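Local atomic coordinates of uncharacterized protein (Chaetomium thermophilum, PDB entry 3LPZ), a protein that probably acts in the Get pathway of tail-anchored protein biogenesis as an alpha-solenoid that binds Get5. Residues H184-L195 with L242-L252. Numbering follows the deposited sequence.
Sequences HTAPLYCARAVL and LPLLNFISMLL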
ATOM      1  N   HIS A 184     -24.699  -4.091   5.550  1.00 28.09           N
ATOM      2  CA  HIS A 184     -24.326  -5.512   5.613  1.00 28.01           C
ATOM      3  C   HIS A 184     -22.921  -5.781   5.034  1.00 26.79           C
ATOM      4  O   HIS A 184     -22.358  -6.856   5.242  1.00 27.10           O
ATOM      5  CB  HIS A 184     -25.369  -6.422   4.931  1.00 29.08           C
ATOM      6  CG  HIS A 184     -25.394  -6.324   3.433  1.00 31.71           C
ATOM      7  ND1 HIS A 184     -26.257  -5.484   2.751  1.00 35.46           N
ATOM      8  CD2 HIS A 184     -24.666  -6.961   2.485  1.00 32.83           C
ATOM      9  CE1 HIS A 184     -26.053  -5.606   1.448  1.00 34.99           C
ATOM     10  NE2 HIS A 184     -25.086  -6.491   1.262  1.00 36.05           N
ATOM     11  N   THR A 185     -22.373  -4.811   4.300  1.00 24.52           N
ATOM     12  CA  THR A 185     -21.070  -4.986   3.671  1.00 22.89           C
ATOM     13  C   THR A 185     -19.897  -4.764   4.610  1.00 21.54           C
ATOM     14  O   THR A 185     -18.756  -4.878   4.163  1.00 20.64           O
ATOM     15  CB  THR A 185     -20.885  -4.093   2.420  1.00 22.97           C
ATOM     16  OG1 THR A 185     -20.796  -2.709   2.826  1.00 21.16           O
ATOM     17  CG2 THR A 185     -22.040  -4.344   1.398  1.00 22.94           C
ATOM     18  N   ALA A 186     -20.144  -4.467   5.898  1.00 20.98           N
ATOM     19  CA  ALA A 186     -19.011  -4.236   6.850  1.00 20.29           C
ATOM     20  C   ALA A 186     -17.846  -5.261   6.759  1.00 19.67           C
ATOM     21  O   ALA A 186     -16.701  -4.842   6.697  1.00 18.91           O
ATOM     22  CB  ALA A 186     -19.473  -4.072   8.293  1.00 19.48           C
ATOM     23  N   PRO A 187     -18.139  -6.597   6.721  1.00 20.04           N
ATOM     24  CA  PRO A 187     -17.038  -7.583   6.675  1.00 19.97           C
ATOM     25  C   PRO A 187     -16.192  -7.504   5.405  1.00 20.54           C
ATOM     26  O   PRO A 187     -15.003  -7.832   5.445  1.00 20.43           O
ATOM     27  CB  PRO A 187     -17.760  -8.943   6.719  1.00 19.92           C
ATOM     28  CG  PRO A 187     -19.209  -8.605   7.185  1.00 21.07           C
ATOM     29  CD  PRO A 187     -19.470  -7.247   6.684  1.00 19.76           C
ATOM     30  N   LEU A 188     -16.789  -7.065   4.290  1.00 20.71           N
ATOM     31  CA  LEU A 188     -16.057  -6.938   3.021  1.00 20.78           C
ATOM     32  C   LEU A 188     -14.984  -5.849   3.097  1.00 20.29           C
ATOM     33  O   LEU A 188     -13.890  -6.012   2.585  1.00 20.06           O
ATOM     34  CB  LEU A 188     -17.013  -6.653   1.860  1.00 21.10           C
ATOM     35  CG  LEU A 188     -17.767  -7.815   1.181  1.00 25.15           C
ATOM     36  CD1 LEU A 188     -18.082  -8.997   2.076  1.00 27.71           C
ATOM     37  CD2 LEU A 188     -19.019  -7.279   0.416  1.00 26.68           C
ATOM     38  N   TYR A 189     -15.306  -4.735   3.734  1.00 19.23           N
ATOM     39  CA  TYR A 189     -14.353  -3.649   3.877  1.00 18.85           C
ATOM     40  C   TYR A 189     -13.348  -3.958   4.947  1.00 19.33           C
ATOM     41  O   TYR A 189     -12.162  -3.633   4.799  1.00 19.84           O
ATOM     42  CB  TYR A 189     -15.067  -2.316   4.124  1.00 18.00           C
ATOM     43  CG  TYR A 189     -15.837  -1.888   2.882  1.00 19.30           C
ATOM     44  CD1 TYR A 189     -15.188  -1.228   1.830  1.00 20.14           C
ATOM     45  CD2 TYR A 189     -17.189  -2.221   2.720  1.00 16.94           C
ATOM     46  CE1 TYR A 189     -15.888  -0.864   0.666  1.00 20.44           C
ATOM     47  CE2 TYR A 189     -17.887  -1.858   1.568  1.00 20.10           C
ATOM     48  CZ  TYR A 189     -17.230  -1.186   0.551  1.00 20.04           C
ATOM     49  OH  TYR A 189     -17.909  -0.846  -0.586  1.00 22.19           O
ATOM     50  N   CYS A 190     -13.787  -4.645   5.995  1.00 18.99           N
ATOM     51  CA  CYS A 190     -12.842  -5.088   7.007  1.00 20.52           C
ATOM     52  C   CYS A 190     -11.787  -6.016   6.377  1.00 19.92           C
ATOM     53  O   CYS A 190     -10.585  -5.852   6.642  1.00 20.12           O
ATOM     54  CB  CYS A 190     -13.574  -5.770   8.181  1.00 20.31           C
ATOM     55  SG  CYS A 190     -12.490  -6.109   9.563  1.00 25.21           S
ATOM     56  N   ALA A 191     -12.243  -6.939   5.514  1.00 18.56           N
ATOM     57  CA  ALA A 191     -11.365  -7.895   4.849  1.00 18.51           C
ATOM     58  C   ALA A 191     -10.341  -7.211   3.957  1.00 18.71           C
ATOM     59  O   ALA A 191      -9.223  -7.647   3.914  1.00 18.47           O
ATOM     60  CB  ALA A 191     -12.149  -8.943   4.070  1.00 17.46           C
ATOM     61  N   ARG A 192     -10.723  -6.124   3.277  1.00 19.10           N
ATOM     62  CA  ARG A 192      -9.772  -5.327   2.476  1.00 19.43           C
ATOM     63  C   ARG A 192      -8.651  -4.691   3.301  1.00 20.32           C
ATOM     64  O   ARG A 192      -7.592  -4.375   2.744  1.00 20.91           O
ATOM     65  CB  ARG A 192     -10.499  -4.255   1.644  1.00 18.44           C
ATOM     66  CG  ARG A 192     -11.482  -4.854   0.610  1.00 19.48           C
ATOM     67  CD  ARG A 192     -12.068  -3.755  -0.319  1.00 20.52           C
ATOM     68  NE  ARG A 192     -11.085  -3.293  -1.304  1.00 21.14           N
ATOM     69  CZ  ARG A 192     -10.742  -3.966  -2.403  1.00 26.76           C
ATOM     70  NH1 ARG A 192     -11.293  -5.154  -2.695  1.00 27.28           N
ATOM     71  NH2 ARG A 192      -9.848  -3.447  -3.239  1.00 27.88           N
ATOM     72  N   ALA A 193      -8.880  -4.479   4.601  1.00 21.20           N
ATOM     73  CA  ALA A 193      -7.834  -3.927   5.496  1.00 22.42           C
ATOM     74  C   ALA A 193      -7.063  -5.000   6.215  1.00 22.73           C
ATOM     75  O   ALA A 193      -5.952  -4.722   6.671  1.00 25.64           O
ATOM     76  CB  ALA A 193      -8.442  -3.009   6.557  1.00 22.46           C
ATOM     77  N   VAL A 194      -7.649  -6.185   6.365  1.00 20.69           N
ATOM     78  CA  VAL A 194      -7.053  -7.255   7.188  1.00 20.42           C
ATOM     79  C   VAL A 194      -6.330  -8.309   6.365  1.00 20.35           C
ATOM     80  O   VAL A 194      -5.168  -8.596   6.640  1.00 19.29           O
ATOM     81  CB  VAL A 194      -8.120  -7.954   8.067  1.00 20.41           C
ATOM     82  CG1 VAL A 194      -7.545  -9.209   8.720  1.00 20.12           C
ATOM     83  CG2 VAL A 194      -8.626  -6.978   9.128  1.00 20.03           C
ATOM     84  N   LEU A 195      -7.012  -8.866   5.357  1.00 20.32           N
ATOM     85  CA  LEU A 195      -6.442  -9.946   4.539  1.00 21.27           C
ATOM     86  C   LEU A 195      -5.137  -9.567   3.837  1.00 20.95           C
ATOM     87  O   LEU A 195      -4.214 -10.356   3.841  1.00 20.90           O
ATOM     88  CB  LEU A 195      -7.468 -10.529   3.545  1.00 21.37           C
ATOM     89  CG  LEU A 195      -8.756 -11.060   4.221  1.00 21.62           C
ATOM     90  CD1 LEU A 195      -9.652 -11.706   3.204  1.00 24.11           C
ATOM     91  CD2 LEU A 195      -8.474 -12.082   5.414  1.00 21.41           C
ATOM     92  N   LEU A 242     -23.332 -10.085  11.990  1.00 24.21           N
ATOM     93  CA  LEU A 242     -22.354  -9.986  10.896  1.00 23.81           C
ATOM     94  C   LEU A 242     -21.448 -11.232  10.899  1.00 23.83           C
ATOM     95  O   LEU A 242     -20.277 -11.162  11.283  1.00 22.88           O
ATOM     96  CB  LEU A 242     -21.555  -8.684  11.008  1.00 24.11           C
ATOM     97  CG  LEU A 242     -22.334  -7.355  10.877  1.00 24.06           C
ATOM     98  CD1 LEU A 242     -21.481  -6.163  11.319  1.00 24.61           C
ATOM     99  CD2 LEU A 242     -22.865  -7.135   9.449  1.00 25.81           C
ATOM    100  N   PRO A 243     -22.003 -12.390  10.493  1.00 24.20           N
ATOM    101  CA  PRO A 243     -21.237 -13.658  10.548  1.00 23.81           C
ATOM    102  C   PRO A 243     -19.836 -13.639   9.885  1.00 23.33           C
ATOM    103  O   PRO A 243     -18.918 -14.291  10.383  1.00 22.97           O
ATOM    104  CB  PRO A 243     -22.140 -14.666   9.821  1.00 24.28           C
ATOM    105  CG  PRO A 243     -23.351 -13.931   9.350  1.00 25.62           C
ATOM    106  CD  PRO A 243     -23.395 -12.593  10.050  1.00 24.59           C
ATOM    107  N   LEU A 244     -19.674 -12.959   8.752  1.00 22.49           N
ATOM    108  CA  LEU A 244     -18.372 -12.969   8.079  1.00 22.23           C
ATOM    109  C   LEU A 244     -17.337 -12.134   8.813  1.00 22.09           C
ATOM    110  O   LEU A 244     -16.131 -12.321   8.649  1.00 22.34           O
ATOM    111  CB  LEU A 244     -18.477 -12.454   6.641  1.00 22.58           C
ATOM    112  CG  LEU A 244     -18.986 -13.466   5.607  1.00 25.05           C
ATOM    113  CD1 LEU A 244     -18.947 -12.801   4.217  1.00 27.82           C
ATOM    114  CD2 LEU A 244     -18.199 -14.778   5.653  1.00 25.73           C
ATOM    115  N   LEU A 245     -17.792 -11.165   9.589  1.00 21.67           N
ATOM    116  CA  LEU A 245     -16.849 -10.434  10.430  1.00 21.62           C
ATOM    117  C   LEU A 245     -16.349 -11.380  11.553  1.00 21.61           C
ATOM    118  O   LEU A 245     -15.174 -11.339  11.977  1.00 21.36           O
ATOM    119  CB  LEU A 245     -17.523  -9.195  11.001  1.00 21.78           C
ATOM    120  CG  LEU A 245     -16.787  -7.882  10.765  1.00 24.36           C
ATOM    121  CD1 LEU A 245     -17.552  -6.669  11.351  1.00 24.79           C
ATOM    122  CD2 LEU A 245     -15.374  -7.966  11.334  1.00 26.90           C
ATOM    123  N   ASN A 246     -17.251 -12.225  12.031  1.00 20.85           N
ATOM    124  CA  ASN A 246     -16.883 -13.250  13.007  1.00 20.92           C
ATOM    125  C   ASN A 246     -15.911 -14.255  12.434  1.00 21.43           C
ATOM    126  O   ASN A 246     -14.962 -14.636  13.099  1.00 20.89           O
ATOM    127  CB  ASN A 246     -18.137 -13.944  13.543  1.00 21.35           C
ATOM    128  CG  ASN A 246     -19.070 -12.957  14.204  1.00 21.79           C
ATOM    129  OD1 ASN A 246     -18.612 -11.930  14.719  1.00 21.76           O
ATOM    130  ND2 ASN A 246     -20.369 -13.240  14.182  1.00 21.52           N
ATOM    131  N   PHE A 247     -16.120 -14.638  11.176  1.00 21.61           N
ATOM    132  CA  PHE A 247     -15.158 -15.453  10.460  1.00 21.51           C
ATOM    133  C   PHE A 247     -13.760 -14.814  10.454  1.00 21.14           C
ATOM    134  O   PHE A 247     -12.751 -15.475  10.756  1.00 20.65           O
ATOM    135  CB  PHE A 247     -15.624 -15.643   9.011  1.00 22.04           C
ATOM    136  CG  PHE A 247     -14.611 -16.321   8.146  1.00 22.58           C
ATOM    137  CD1 PHE A 247     -14.463 -17.709   8.184  1.00 23.75           C
ATOM    138  CD2 PHE A 247     -13.802 -15.576   7.288  1.00 22.91           C
ATOM    139  CE1 PHE A 247     -13.517 -18.359   7.356  1.00 25.34           C
ATOM    140  CE2 PHE A 247     -12.848 -16.206   6.476  1.00 24.50           C
ATOM    141  CZ  PHE A 247     -12.707 -17.603   6.509  1.00 25.15           C
ATOM    142  N   ILE A 248     -13.704 -13.537  10.085  1.00 20.77           N
ATOM    143  CA  ILE A 248     -12.450 -12.780  10.121  1.00 20.99           C
ATOM    144  C   ILE A 248     -11.818 -12.743  11.527  1.00 21.94           C
ATOM    145  O   ILE A 248     -10.620 -13.009  11.657  1.00 21.76           O
ATOM    146  CB  ILE A 248     -12.626 -11.335   9.598  1.00 21.09           C
ATOM    147  CG1 ILE A 248     -13.021 -11.337   8.113  1.00 20.36           C
ATOM    148  CG2 ILE A 248     -11.345 -10.500   9.865  1.00 20.14           C
ATOM    149  CD1 ILE A 248     -13.589  -9.957   7.659  1.00 23.39           C
ATOM    150  N   SER A 249     -12.606 -12.414  12.556  1.00 22.18           N
ATOM    151  CA  SER A 249     -12.082 -12.400  13.939  1.00 23.25           C
ATOM    152  C   SER A 249     -11.483 -13.740  14.334  1.00 22.84           C
ATOM    153  O   SER A 249     -10.417 -13.766  14.905  1.00 22.57           O
ATOM    154  CB  SER A 249     -13.160 -12.060  14.975  1.00 23.10           C
ATOM    155  OG  SER A 249     -13.786 -10.838  14.680  1.00 26.03           O
ATOM    156  N   MET A 250     -12.192 -14.832  14.061  1.00 23.05           N
ATOM    157  CA  MET A 250     -11.690 -16.170  14.410  1.00 24.13           C
ATOM    158  C   MET A 250     -10.515 -16.627  13.530  1.00 23.31           C
ATOM    159  O   MET A 250      -9.638 -17.356  13.975  1.00 23.16           O
ATOM    160  CB  MET A 250     -12.813 -17.220  14.351  1.00 24.57           C
ATOM    161  CG  MET A 250     -14.018 -16.897  15.169  1.00 30.56           C
ATOM    162  SD  MET A 250     -13.643 -16.866  16.919  1.00 42.60           S
ATOM    163  CE  MET A 250     -13.300 -18.585  17.233  1.00 45.07           C
ATOM    164  N   LEU A 251     -10.512 -16.218  12.273  1.00 23.21           N
ATOM    165  CA  LEU A 251      -9.380 -16.478  11.407  1.00 23.79           C
ATOM    166  C   LEU A 251      -8.129 -15.821  12.001  1.00 24.27           C
ATOM    167  O   LEU A 251      -7.072 -16.462  12.106  1.00 24.53           O
ATOM    168  CB  LEU A 251      -9.639 -15.964   9.983  1.00 24.38           C
ATOM    169  CG  LEU A 251      -8.485 -16.071   8.976  1.00 26.43           C
ATOM    170  CD1 LEU A 251      -8.077 -17.521   8.795  1.00 27.95           C
ATOM    171  CD2 LEU A 251      -8.847 -15.426   7.609  1.00 28.28           C
ATOM    172  N   LEU A 252      -8.241 -14.559  12.409  1.00 24.09           N
ATOM    173  CA  LEU A 252      -7.121 -13.909  13.104  1.00 25.50           C
ATOM    174  C   LEU A 252      -6.667 -14.630  14.372  1.00 27.51           C
ATOM    175  O   LEU A 252      -5.442 -14.740  14.632  1.00 27.86           O
ATOM    176  CB  LEU A 252      -7.442 -12.440  13.427  1.00 25.28           C
ATOM    177  CG  LEU A 252      -7.380 -11.459  12.253  1.00 24.89           C
ATOM    178  CD1 LEU A 252      -7.880 -10.079  12.711  1.00 22.64           C
ATOM    179  CD2 LEU A 252      -5.963 -11.344  11.650  1.00 24.94           C
TER
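Pro187 and Ile248 carry this apolar contact between helical segments 186-195 and 243-252, which run in roughly the same direction; their axes are 27° apart and approach to 8.6 Å. The backbones come nearest at Pro187 and Leu245, with CA atoms 4.7 Å apart. Here the proline ring lies against the first turn of helix 243-256. Its CB is 3.6 Å from CB of Leu244, and the two side chains cross at about a right angle. Leu242, the N-cap residue, adds its CD1 against CB of Ala186.

Ile248 is a knob in a hole formed by Pro187, Cys190, Ala191 and Val194. Its CG1 stands anti to the carbonyl carbon (chi1 -64°), and CD1 ends 3.4 Å from O of Pro187. That oxygen already accepts the helical bond from N of Ala191. Beside the knob, SG of Cys190 meets CD2 of Leu245 at 3.9 Å.

At the C-terminal ends of the two segments, Val194 CG1 meets Leu252 CD2 tip to tip at 4.0 Å. The side chains of Leu195 and Leu251 cross at about a right angle, with their CD2 methyls in contact.

From helix 203-220, Phe213 touches Cys190 and Leu217 touches Leu245. Shape fit and hydrophobic burial join two side-by-side solenoid helices, without polar bonds between these segments.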